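Local structure of putative N-acetylmuramoyl-L-alanine amidase,autolysin cwp6 (Peptoclostridium difficile, 5J72) at residues A[141-145]-A[193-199]; A[156-162]-A[180-186]; A[167-171]-A[374-378]; A[189-193]-A[224-228]. The protein probably cleaves the amide bond between N-acetylmuramic acid and L-alanine in peptidoglycan with a zinc-dependent amidase domain, and is held at the cell wall by CWB2 domains. One frame throughout, in Å; residues are numbered along the deposited sequence.

In the fold
Interactions 1 and 2 lie in the first CWB2 domain. Interaction 4 packs its loop 189-193 on helix 219-228, and interaction 3 joins the first domain to the third. Interaction 2 pairs the parallel strands. Interaction 1 packs two helices over one face of that pair, and its centre lies about 12 Å from that of interaction 2. The two meet where T196 OG1 makes a hydrogen bond to L186 O, 2.7 Å away. Interaction 4 shares P193 with interaction 1, and their centres are about 11 Å apart. Interaction 3 touches the strands through L186 CD1 and V375 CG2, 3.5 Å apart. A calcium ion lies about 4 Å from the D181 side chain. The zinc site is in the separate amidase domain.

Interaction 1 of 4, residues A[141-145]-A[193-199]; sequences FETAV and PESTKAE
The ring of F141 takes P193 over one face. The two side chains cross at about a right angle, and P193 CG comes to 3.4 Å from F141 CD1. A first torsion of -64° sets F141 CG anti to the carbonyl carbon. T196 OG1 lies near the ring plane at its edge. The F141 ring also touches L186 of strand 184-187.

S195 sits between F141 and E142. Its OG is 3.3 Å from F141 CB. Water 2 joins this hydroxyl to E142 OE2, with the S195 OG to water distance at 2.9 Å. The other carboxylate oxygen of E142 is bonded to T139. A second water joins one helix's backbone to a side chain of the other: it donates to F141 O and to T196 OG1, which itself bonds to L186 O. Polar links between the two segments therefore run through water.

One turn on, V145 and E199 slide past each other in opposite directions. V145 CG2 lies 3.7 Å from E199 CB, while CG1 faces the bent end of the glutamate. The E199 carboxylate is held by S148 and by a salt bridge to R202.

The helix axes run nearly parallel, 21° apart, with a closest approach of 8.9 Å. P193 is the N-cap residue of helix 194-203. Near-parallel helices side by side over a parallel sheet are typical of an alpha/beta fold, here the first CWB2 domain.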
loop_
_atom_site.group_PDB
_atom_site.type_symbol
_atom_site.label_atom_id
_atom_site.label_comp_id
_atom_site.label_asym_id
_atom_site.label_seq_id
_atom_site.Cartn_x
_atom_site.Cartn_y
_atom_site.Cartn_z
ATOM N N PHE A 141 -7.449 -19.127 -1.298
ATOM C CA PHE A 141 -7.861 -19.861 -0.077
ATOM C C PHE A 141 -6.625 -20.289 0.713
ATOM O O PHE A 141 -6.620 -20.104 1.916
ATOM C CB PHE A 141 -8.682 -21.127 -0.435
ATOM C CG PHE A 141 -9.962 -20.753 -1.096
ATOM C CD1 PHE A 141 -11.088 -20.457 -0.344
ATOM C CD2 PHE A 141 -10.039 -20.633 -2.489
ATOM C CE1 PHE A 141 -12.278 -20.039 -0.957
ATOM C CE2 PHE A 141 -11.229 -20.218 -3.100
ATOM C CZ PHE A 141 -12.339 -19.920 -2.331
ATOM N N GLU A 142 -5.584 -20.881 0.032
ATOM C CA GLU A 142 -4.400 -21.302 0.763
ATOM C C GLU A 142 -3.601 -20.120 1.205
ATOM O O GLU A 142 -2.928 -20.212 2.237
ATOM C CB GLU A 142 -3.474 -22.226 -0.058
ATOM C CG GLU A 142 -4.092 -23.575 -0.385
ATOM C CD GLU A 142 -5.034 -23.513 -1.575
ATOM O OE1 GLU A 142 -4.980 -22.548 -2.366
ATOM O OE2 GLU A 142 -5.852 -24.430 -1.709
ATOM N N THR A 143 -3.623 -19.011 0.440
ATOM C CA THR A 143 -2.880 -17.840 0.887
ATOM C C THR A 143 -3.527 -17.306 2.208
ATOM O O THR A 143 -2.768 -16.941 3.114
ATOM C CB THR A 143 -2.872 -16.749 -0.208
ATOM O OG1 THR A 143 -1.942 -17.177 -1.172
ATOM C CG2 THR A 143 -2.389 -15.360 0.311
ATOM N N ALA A 144 -4.875 -17.279 2.298
ATOM C CA ALA A 144 -5.517 -16.801 3.533
ATOM C C ALA A 144 -5.083 -17.725 4.725
ATOM O O ALA A 144 -4.868 -17.251 5.846
ATOM C CB ALA A 144 -7.023 -16.807 3.389
ATOM N N VAL A 145 -4.914 -19.006 4.465
ATOM C CA VAL A 145 -4.474 -19.914 5.541
ATOM C C VAL A 145 -3.058 -19.582 5.972
ATOM O O VAL A 145 -2.750 -19.621 7.178
ATOM C CB VAL A 145 -4.597 -21.386 5.049
ATOM C CG1 VAL A 145 -3.904 -22.364 6.055
ATOM C CG2 VAL A 145 -6.104 -21.759 4.930
ATOM N N PRO A 193 -13.621 -24.949 0.951
ATOM C CA PRO A 193 -12.654 -25.943 0.478
ATOM C C PRO A 193 -11.893 -26.564 1.660
ATOM O O PRO A 193 -11.940 -26.075 2.785
ATOM C CB PRO A 193 -11.730 -25.146 -0.427
ATOM C CG PRO A 193 -11.862 -23.765 0.001
ATOM C CD PRO A 193 -13.316 -23.619 0.412
ATOM N N GLU A 194 -11.159 -27.625 1.380
ATOM C CA GLU A 194 -10.429 -28.340 2.385
ATOM C C GLU A 194 -9.413 -27.451 3.118
ATOM O O GLU A 194 -9.223 -27.614 4.316
ATOM C CB GLU A 194 -9.703 -29.500 1.680
ATOM C CG GLU A 194 -8.744 -30.272 2.575
ATOM C CD GLU A 194 -9.412 -30.922 3.825
ATOM O OE1 GLU A 194 -10.601 -31.311 3.754
ATOM O OE2 GLU A 194 -8.716 -31.044 4.864
ATOM N N SER A 195 -8.738 -26.545 2.386
ATOM C CA SER A 195 -7.768 -25.639 2.971
ATOM C C SER A 195 -8.495 -24.839 4.108
ATOM O O SER A 195 -7.990 -24.847 5.236
ATOM C CB SER A 195 -7.195 -24.734 1.862
ATOM O OG SER A 195 -8.225 -23.961 1.264
ATOM N N THR A 196 -9.647 -24.235 3.860
ATOM C CA THR A 196 -10.356 -23.470 4.911
ATOM C C THR A 196 -10.856 -24.418 6.060
ATOM O O THR A 196 -10.742 -24.091 7.231
ATOM C CB THR A 196 -11.588 -22.740 4.294
ATOM O OG1 THR A 196 -11.077 -21.826 3.323
ATOM C CG2 THR A 196 -12.418 -21.976 5.358
ATOM N N LYS A 197 -11.410 -25.601 5.685
ATOM C CA LYS A 197 -11.893 -26.549 6.695
ATOM C C LYS A 197 -10.742 -26.920 7.655
ATOM O O LYS A 197 -10.949 -26.925 8.852
ATOM C CB LYS A 197 -12.421 -27.793 5.935
ATOM C CG LYS A 197 -12.509 -29.055 6.791
ATOM C CD LYS A 197 -13.084 -30.251 5.936
ATOM C CE LYS A 197 -13.144 -31.535 6.760
ATOM N NZ LYS A 197 -14.418 -31.577 7.531
ATOM N N ALA A 198 -9.539 -27.215 7.142
ATOM C CA ALA A 198 -8.451 -27.645 8.011
ATOM C C ALA A 198 -7.949 -26.499 8.866
ATOM O O ALA A 198 -7.543 -26.736 10.015
ATOM C CB ALA A 198 -7.281 -28.215 7.163
ATOM N N GLU A 199 -7.941 -25.250 8.331
ATOM C CA GLU A 199 -7.435 -24.170 9.169
ATOM C C GLU A 199 -8.478 -23.805 10.242
ATOM O O GLU A 199 -8.094 -23.434 11.345
ATOM C CB GLU A 199 -7.074 -22.934 8.260
ATOM C CG GLU A 199 -6.555 -21.708 9.052
ATOM C CD GLU A 199 -5.236 -21.981 9.807
ATOM O OE1 GLU A 199 -4.632 -23.092 9.635
ATOM O OE2 GLU A 199 -4.794 -21.078 10.570
HETATM O O HOH W 1 -9.227 -19.754 3.308
HETATM O O HOH W 2 -8.374 -24.431 -1.549
#

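Interaction 2 of 4, residues A[156-162]-A[180-186]; sequences SSKVVIV and YDAPILL
K158 lies over one face of the Y180 ring. Its CD forms a CH-pi contact 3.7 Å from the ring centroid, and the chain crosses the ring at about a right angle. V160 CG2 lies at the edge of the same ring, in its plane, 3.9 Å from Y180 CD2. A182 CB is a bump that fits against K158 O, 3.3 Å away. P183 CD packs against S156 OG, which is turned back to bond K158 O.

Further along, the strands pair in parallel. V160 N bonds P183 O at 3.0 Å, and V160 O receives L185 N at 2.8 Å. The next bond, V162 N to L185 O, is weak. V160, V162, I184 and L186 project from one face. There I184 CG1 packs alongside V160 CB and CG1, 3.9 Å from CB. On the other face V159 CG1 nests against CB, CG and CD1 of L185, and I161 CD1 lies against L185 CB. Water 3 links S156 OG, K158 N and Y180 O.

A Schellman motif, with D181 as its C-prime residue, ends helix 174-180 before strand 184-187 completes the beta-alpha-beta unit. Strand 207-211 flanks strand 158-163. Helix 140-151 packs against L185, and helix 375-387 against I184 and L186.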
loop_
_atom_site.group_PDB
_atom_site.type_symbol
_atom_site.label_atom_id
_atom_site.label_comp_id
_atom_site.label_asym_id
_atom_site.label_seq_id
_atom_site.Cartn_x
_atom_site.Cartn_y
_atom_site.Cartn_z
ATOM N N SER A 156 -7.429 -18.974 17.390
ATOM C CA SER A 156 -8.228 -17.739 17.441
ATOM C C SER A 156 -9.638 -18.099 17.897
ATOM O O SER A 156 -10.198 -19.055 17.326
ATOM C CB SER A 156 -8.325 -17.115 16.044
ATOM O OG SER A 156 -8.916 -15.825 16.217
ATOM N N SER A 157 -10.237 -17.349 18.847
ATOM C CA SER A 157 -11.597 -17.778 19.245
ATOM C C SER A 157 -12.630 -17.372 18.198
ATOM O O SER A 157 -13.701 -17.955 18.147
ATOM C CB SER A 157 -11.950 -17.226 20.628
ATOM O OG SER A 157 -11.970 -15.819 20.522
ATOM N N LYS A 158 -12.316 -16.389 17.360
ATOM C CA LYS A 158 -13.221 -15.971 16.283
ATOM C C LYS A 158 -12.507 -16.054 14.932
ATOM O O LYS A 158 -11.270 -15.888 14.865
ATOM C CB LYS A 158 -13.663 -14.516 16.443
ATOM C CG LYS A 158 -14.555 -14.287 17.679
ATOM C CD LYS A 158 -14.882 -12.751 17.829
ATOM C CE LYS A 158 -16.195 -12.496 18.533
ATOM N NZ LYS A 158 -16.084 -12.847 19.929
ATOM N N VAL A 159 -13.252 -16.333 13.886
ATOM C CA VAL A 159 -12.763 -16.333 12.514
ATOM C C VAL A 159 -13.813 -15.604 11.697
ATOM O O VAL A 159 -15.009 -15.905 11.841
ATOM C CB VAL A 159 -12.542 -17.754 11.896
ATOM C CG1 VAL A 159 -12.065 -17.642 10.426
ATOM C CG2 VAL A 159 -11.497 -18.546 12.727
ATOM N N VAL A 160 -13.375 -14.673 10.828
ATOM C CA VAL A 160 -14.290 -13.983 9.934
ATOM C C VAL A 160 -14.249 -14.712 8.619
ATOM O O VAL A 160 -13.185 -15.099 8.129
ATOM C CB VAL A 160 -13.891 -12.510 9.785
ATOM C CG1 VAL A 160 -14.757 -11.798 8.669
ATOM C CG2 VAL A 160 -14.066 -11.835 11.134
ATOM N N ILE A 161 -15.413 -14.892 8.000
ATOM C CA ILE A 161 -15.412 -15.590 6.715
ATOM C C ILE A 161 -16.081 -14.676 5.664
ATOM O O ILE A 161 -17.091 -14.058 5.965
ATOM C CB ILE A 161 -16.306 -16.856 6.903
ATOM C CG1 ILE A 161 -15.540 -17.959 7.719
ATOM C CG2 ILE A 161 -16.676 -17.368 5.501
ATOM C CD1 ILE A 161 -14.586 -18.757 6.844
ATOM N N VAL A 162 -15.514 -14.622 4.506
ATOM C CA VAL A 162 -16.013 -13.802 3.379
ATOM C C VAL A 162 -15.996 -14.760 2.212
ATOM O O VAL A 162 -15.198 -15.672 2.188
ATOM C CB VAL A 162 -14.996 -12.651 3.167
ATOM C CG1 VAL A 162 -15.123 -12.073 1.780
ATOM C CG2 VAL A 162 -15.212 -11.581 4.278
ATOM N N TYR A 180 -11.916 -7.847 16.532
ATOM C CA TYR A 180 -11.962 -9.177 17.150
ATOM C C TYR A 180 -10.546 -9.790 17.324
ATOM O O TYR A 180 -10.401 -10.790 18.036
ATOM C CB TYR A 180 -12.646 -10.170 16.215
ATOM C CG TYR A 180 -14.110 -9.950 15.895
ATOM C CD1 TYR A 180 -14.972 -9.384 16.827
ATOM C CD2 TYR A 180 -14.634 -10.352 14.683
ATOM C CE1 TYR A 180 -16.332 -9.228 16.548
ATOM C CE2 TYR A 180 -15.993 -10.213 14.395
ATOM C CZ TYR A 180 -16.826 -9.655 15.334
ATOM O OH TYR A 180 -18.145 -9.579 14.999
ATOM N N ASP A 181 -9.557 -9.243 16.630
ATOM C CA ASP A 181 -8.177 -9.798 16.564
ATOM C C ASP A 181 -8.346 -11.221 15.989
ATOM O O ASP A 181 -7.997 -12.226 16.589
ATOM C CB ASP A 181 -7.479 -9.780 17.949
ATOM C CG ASP A 181 -5.999 -10.201 17.877
ATOM O OD1 ASP A 181 -5.421 -10.221 16.734
ATOM O OD2 ASP A 181 -5.427 -10.513 18.944
ATOM N N ALA A 182 -8.919 -11.274 14.787
ATOM C CA ALA A 182 -9.228 -12.519 14.109
ATOM C C ALA A 182 -8.781 -12.505 12.660
ATOM O O ALA A 182 -8.726 -11.448 12.055
ATOM C CB ALA A 182 -10.749 -12.685 14.088
ATOM N N PRO A 183 -8.461 -13.665 12.111
ATOM C CA PRO A 183 -8.092 -13.708 10.718
ATOM C C PRO A 183 -9.384 -13.802 9.839
ATOM O O PRO A 183 -10.478 -14.155 10.348
ATOM C CB PRO A 183 -7.316 -15.023 10.588
ATOM C CG PRO A 183 -8.014 -15.941 11.603
ATOM C CD PRO A 183 -8.327 -14.981 12.791
ATOM N N ILE A 184 -9.233 -13.524 8.559
ATOM C CA ILE A 184 -10.324 -13.681 7.631
ATOM C C ILE A 184 -9.949 -14.928 6.789
ATOM O O ILE A 184 -8.851 -15.001 6.209
ATOM C CB ILE A 184 -10.434 -12.461 6.713
ATOM C CG1 ILE A 184 -10.988 -11.267 7.518
ATOM C CG2 ILE A 184 -11.272 -12.871 5.448
ATOM C CD1 ILE A 184 -10.920 -9.865 6.797
ATOM N N LEU A 185 -10.834 -15.919 6.754
ATOM C CA LEU A 185 -10.597 -17.069 5.875
ATOM C C LEU A 185 -11.708 -17.012 4.774
ATOM O O LEU A 185 -12.688 -16.294 4.930
ATOM C CB LEU A 185 -10.716 -18.459 6.594
ATOM C CG LEU A 185 -9.612 -18.665 7.644
ATOM C CD1 LEU A 185 -9.839 -20.024 8.371
ATOM C CD2 LEU A 185 -8.177 -18.567 7.021
ATOM N N LEU A 186 -11.558 -17.810 3.744
ATOM C CA LEU A 186 -12.487 -17.697 2.623
ATOM C C LEU A 186 -13.361 -18.916 2.356
ATOM O O LEU A 186 -12.914 -20.058 2.488
ATOM C CB LEU A 186 -11.621 -17.449 1.349
ATOM C CG LEU A 186 -10.689 -16.235 1.465
ATOM C CD1 LEU A 186 -9.819 -16.134 0.236
ATOM C CD2 LEU A 186 -11.492 -14.969 1.701
HETATM O O HOH W 3 -10.614 -13.822 18.051
#

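Interaction 3 of 4, residues A[167-171]-A[374-378]; sequences AADGI and IVDSI
A167 and V375 bring the two backbones to within 5.2 Å, measured between their CA atoms. Segment 167-171 starts as a short 3-10 turn, in the loop between strand 158-163 and helix 174-180. Segment 374-378 runs into helix 375-387. A second approach, between the CA atoms of I171 and I378, is 6.2 Å. The turn thus lies against the beginning of the helix.

The methyl of A167 enters between two side chains of the helix. A167 CB is 3.5 Å from V375 CB. It also lies against I378 CD1. I378 reaches out with CG1 anti to the carbonyl carbon and an extended second torsion of 171°. This carries CD1 over the turn. The model places that methyl too near the carbonyl oxygen of A167, so its exact position is doubtful. The other branch, I378 CG2, rests 3.8 Å from G170 O.

At one side, I171 CG2 touches I374 CG2 at 4.1 Å, and the two side chains cross at a slant. I171 is modelled in two conformers, so this detail holds for one of them. I374 also packs on Y271 and L274 of helix 270-283.

The contact joins the first and third CWB2 domains, and the second adds its margin. It is made mostly by aliphatic carbons, without hydrogen bonds between the segments. Its cohesion probably comes chiefly from van der Waals packing and burial of apolar surface.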
loop_
_atom_site.group_PDB
_atom_site.type_symbol
_atom_site.label_atom_id
_atom_site.label_comp_id
_atom_site.label_asym_id
_atom_site.label_seq_id
_atom_site.Cartn_x
_atom_site.Cartn_y
_atom_site.Cartn_z
ATOM N N ALA A 167 -14.928 -11.262 -3.163
ATOM C CA ALA A 167 -14.179 -10.571 -2.132
ATOM C C ALA A 167 -14.530 -9.077 -1.983
ATOM O O ALA A 167 -14.416 -8.557 -0.876
ATOM C CB ALA A 167 -12.694 -10.747 -2.406
ATOM N N ALA A 168 -14.978 -8.384 -3.065
ATOM C CA ALA A 168 -15.291 -6.946 -2.968
ATOM C C ALA A 168 -16.287 -6.705 -1.882
ATOM O O ALA A 168 -16.381 -5.589 -1.369
ATOM C CB ALA A 168 -15.838 -6.419 -4.286
ATOM N N ASP A 169 -17.019 -7.743 -1.504
ATOM C CA ASP A 169 -17.997 -7.618 -0.444
ATOM C C ASP A 169 -17.371 -7.570 0.935
ATOM O O ASP A 169 -17.937 -6.957 1.826
ATOM C CB ASP A 169 -18.968 -8.781 -0.524
ATOM C CG ASP A 169 -20.202 -8.422 -1.326
ATOM O OD1 ASP A 169 -20.844 -9.352 -1.880
ATOM O OD2 ASP A 169 -20.531 -7.207 -1.402
ATOM N N GLY A 170 -16.219 -8.202 1.135
ATOM C CA GLY A 170 -15.593 -8.163 2.446
ATOM C C GLY A 170 -14.600 -7.031 2.588
ATOM O O GLY A 170 -13.782 -7.032 3.485
ATOM N N ILE A 171 -14.670 -6.015 1.690
ATOM C CA ILE A 171 -13.719 -4.948 1.745
ATOM C C ILE A 171 -13.869 -4.076 2.995
ATOM O O ILE A 171 -12.985 -3.261 3.228
ATOM C CB ILE A 171 -13.866 -3.813 0.539
ATOM C CG1 ILE A 171 -15.329 -3.222 0.622
ATOM C CG2 ILE A 171 -13.541 -4.479 -0.820
ATOM C CD1 ILE A 171 -15.919 -2.635 -0.690
ATOM N N ILE A 374 -8.501 -8.247 -5.548
ATOM C CA ILE A 374 -8.845 -7.546 -4.319
ATOM C C ILE A 374 -8.630 -8.471 -3.074
ATOM O O ILE A 374 -8.248 -7.997 -2.024
ATOM C CB ILE A 374 -10.367 -7.196 -4.372
ATOM C CG1 ILE A 374 -10.643 -6.158 -5.513
ATOM C CG2 ILE A 374 -10.833 -6.667 -3.021
ATOM C CD1 ILE A 374 -9.975 -4.846 -5.237
ATOM N N VAL A 375 -8.894 -9.783 -3.247
ATOM C CA VAL A 375 -8.969 -10.672 -2.081
ATOM C C VAL A 375 -7.671 -10.793 -1.286
ATOM O O VAL A 375 -7.780 -10.894 -0.076
ATOM C CB VAL A 375 -9.451 -12.057 -2.557
ATOM C CG1 VAL A 375 -8.390 -12.700 -3.479
ATOM C CG2 VAL A 375 -9.747 -12.963 -1.347
ATOM N N ASP A 376 -6.483 -10.762 -1.919
ATOM C CA ASP A 376 -5.263 -10.957 -1.119
ATOM C C ASP A 376 -5.083 -9.787 -0.163
ATOM O O ASP A 376 -4.528 -9.976 0.921
ATOM C CB ASP A 376 -4.033 -11.098 -2.025
ATOM C CG ASP A 376 -3.882 -12.515 -2.616
ATOM O OD1 ASP A 376 -4.681 -13.427 -2.232
ATOM O OD2 ASP A 376 -2.991 -12.714 -3.464
ATOM N N SER A 377 -5.492 -8.560 -0.576
ATOM C CA SER A 377 -5.322 -7.409 0.339
ATOM C C SER A 377 -6.360 -7.521 1.455
ATOM O O SER A 377 -6.127 -7.073 2.569
ATOM C CB SER A 377 -5.513 -6.092 -0.408
ATOM O OG SER A 377 -4.391 -5.920 -1.263
ATOM N N ILE A 378 -7.534 -8.094 1.144
ATOM C CA ILE A 378 -8.554 -8.259 2.202
ATOM C C ILE A 378 -8.045 -9.269 3.257
ATOM O O ILE A 378 -8.098 -8.981 4.435
ATOM C CB ILE A 378 -9.873 -8.831 1.582
ATOM C CG1 ILE A 378 -10.574 -7.749 0.769
ATOM C CG2 ILE A 378 -10.842 -9.235 2.696
ATOM C CD1 ILE A 378 -11.734 -8.356 -0.003
#

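Interaction 4 of 4, residues A[189-193]-A[224-228]; sequences KDDIP and QIKSA
I192 overlaps the start of segment 224-228 along the flank of Q224 and I225. The contact is in the alpha/beta fold that holds the first CWB2 domain. Here the loop between strand 184-187 and helix 194-203 lies against helix 219-228.

I192 and Q224 slide past each other in opposite directions. I192 CG1 lies 3.9 Å from Q224 CB. The I192 side chain crosses that of I225 at about a right angle, and its CG2 branch meets I225 CG1, also at 3.9 Å. The end of the chain, CD1, continues along the helix backbone to 3.8 Å from Q224 O. It comes loosely up to A228 CB at 4.4 Å. The first torsion of I192, 46°, sets CG1 between the backbone N and the carbonyl carbon. From there the extended chain points CD1 at the helix. K197 and L200 of helix 194-203 also touch I192, so this side chain is buried where the loop and two helices meet.

Q224 reaches back toward the loop with an extended chain. Its flat amide lies against D191, with Q224 CD 3.6 Å from D191 CB. The D191 carboxylate turns away from this contact, and its OD2 is bonded to N188. D190 OD1 is held by S218, which also bonds to the backbone of K189. These bonds tie the loop to the region just before helix 219-228.

One hydrogen bond joins the segments directly: I192 N donates to Q224 OE1 at 3.0 Å. The bond is nearly straight, with an N-H...O angle of 164°, but the donor approaches from above the amide plane, 51° out of it.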
loop_
_atom_site.group_PDB
_atom_site.type_symbol
_atom_site.label_atom_id
_atom_site.label_comp_id
_atom_site.label_asym_id
_atom_site.label_seq_id
_atom_site.Cartn_x
_atom_site.Cartn_y
_atom_site.Cartn_z
ATOM N N LYS A 189 -19.863 -19.892 -2.116
ATOM C CA LYS A 189 -21.224 -19.618 -1.671
ATOM C C LYS A 189 -21.879 -20.786 -0.964
ATOM O O LYS A 189 -22.637 -20.572 0.001
ATOM C CB LYS A 189 -22.125 -19.250 -2.895
ATOM C CG LYS A 189 -23.532 -18.893 -2.469
ATOM C CD LYS A 189 -24.473 -18.766 -3.667
ATOM C CE LYS A 189 -25.829 -18.374 -3.148
ATOM N NZ LYS A 189 -26.844 -18.373 -4.238
ATOM N N ASP A 190 -21.612 -22.013 -1.428
ATOM C CA ASP A 190 -22.295 -23.160 -0.820
ATOM C C ASP A 190 -21.365 -24.212 -0.200
ATOM O O ASP A 190 -21.837 -25.269 0.200
ATOM C CB ASP A 190 -23.193 -23.835 -1.912
ATOM C CG ASP A 190 -24.265 -22.894 -2.427
ATOM O OD1 ASP A 190 -25.003 -22.327 -1.597
ATOM O OD2 ASP A 190 -24.349 -22.708 -3.658
ATOM N N ASP A 191 -20.062 -23.949 -0.118
ATOM C CA ASP A 191 -19.117 -24.918 0.472
ATOM C C ASP A 191 -17.858 -24.214 0.976
ATOM O O ASP A 191 -17.665 -23.028 0.680
ATOM C CB ASP A 191 -18.661 -25.934 -0.587
ATOM C CG ASP A 191 -17.793 -25.312 -1.707
ATOM O OD1 ASP A 191 -18.362 -24.909 -2.745
ATOM O OD2 ASP A 191 -16.546 -25.218 -1.531
ATOM N N ILE A 192 -17.009 -24.928 1.716
ATOM C CA ILE A 192 -15.721 -24.371 2.055
ATOM C C ILE A 192 -14.747 -25.370 1.553
ATOM O O ILE A 192 -15.005 -26.570 1.663
ATOM C CB ILE A 192 -15.490 -24.078 3.562
ATOM C CG1 ILE A 192 -15.964 -25.296 4.455
ATOM C CG2 ILE A 192 -16.225 -22.809 3.927
ATOM C CD1 ILE A 192 -15.435 -25.196 5.927
ATOM N N PRO A 193 -13.621 -24.949 0.951
ATOM C CA PRO A 193 -12.654 -25.943 0.478
ATOM C C PRO A 193 -11.893 -26.564 1.660
ATOM O O PRO A 193 -11.940 -26.075 2.785
ATOM C CB PRO A 193 -11.730 -25.146 -0.427
ATOM C CG PRO A 193 -11.862 -23.765 0.001
ATOM C CD PRO A 193 -13.316 -23.619 0.412
ATOM N N GLN A 224 -21.355 -26.663 6.147
ATOM C CA GLN A 224 -20.017 -27.265 6.033
ATOM C C GLN A 224 -19.029 -26.648 7.075
ATOM O O GLN A 224 -18.120 -27.325 7.535
ATOM C CB GLN A 224 -19.420 -27.092 4.644
ATOM C CG GLN A 224 -20.161 -27.898 3.602
ATOM C CD GLN A 224 -19.346 -27.994 2.322
ATOM O OE1 GLN A 224 -18.174 -27.660 2.259
ATOM N NE2 GLN A 224 -19.979 -28.449 1.246
ATOM N N ILE A 225 -19.241 -25.384 7.441
ATOM C CA ILE A 225 -18.365 -24.778 8.447
ATOM C C ILE A 225 -18.635 -25.502 9.772
ATOM O O ILE A 225 -17.686 -25.902 10.438
ATOM C CB ILE A 225 -18.739 -23.288 8.559
ATOM C CG1 ILE A 225 -18.196 -22.536 7.268
ATOM C CG2 ILE A 225 -18.144 -22.668 9.867
ATOM C CD1 ILE A 225 -18.744 -21.112 7.216
ATOM N N LYS A 226 -19.914 -25.678 10.146
ATOM C CA LYS A 226 -20.179 -26.347 11.454
ATOM C C LYS A 226 -19.737 -27.810 11.437
ATOM O O LYS A 226 -19.470 -28.386 12.500
ATOM C CB LYS A 226 -21.658 -26.241 11.815
ATOM C CG LYS A 226 -22.026 -24.807 12.112
ATOM C CD LYS A 226 -23.532 -24.707 12.308
ATOM C CE LYS A 226 -23.820 -23.568 13.228
ATOM N NZ LYS A 226 -25.197 -23.049 13.061
ATOM N N SER A 227 -19.647 -28.435 10.259
ATOM C CA SER A 227 -19.165 -29.815 10.234
ATOM C C SER A 227 -17.732 -29.810 10.500
ATOM O O SER A 227 -17.209 -30.785 11.039
ATOM C CB SER A 227 -19.372 -30.461 8.870
ATOM O OG SER A 227 -20.742 -30.798 8.809
ATOM N N ALA A 228 -17.051 -28.747 10.131
ATOM C CA ALA A 228 -15.628 -28.702 10.416
ATOM C C ALA A 228 -15.407 -28.453 11.888
ATOM O O ALA A 228 -14.630 -29.183 12.508
ATOM C CB ALA A 228 -14.941 -27.592 9.590
#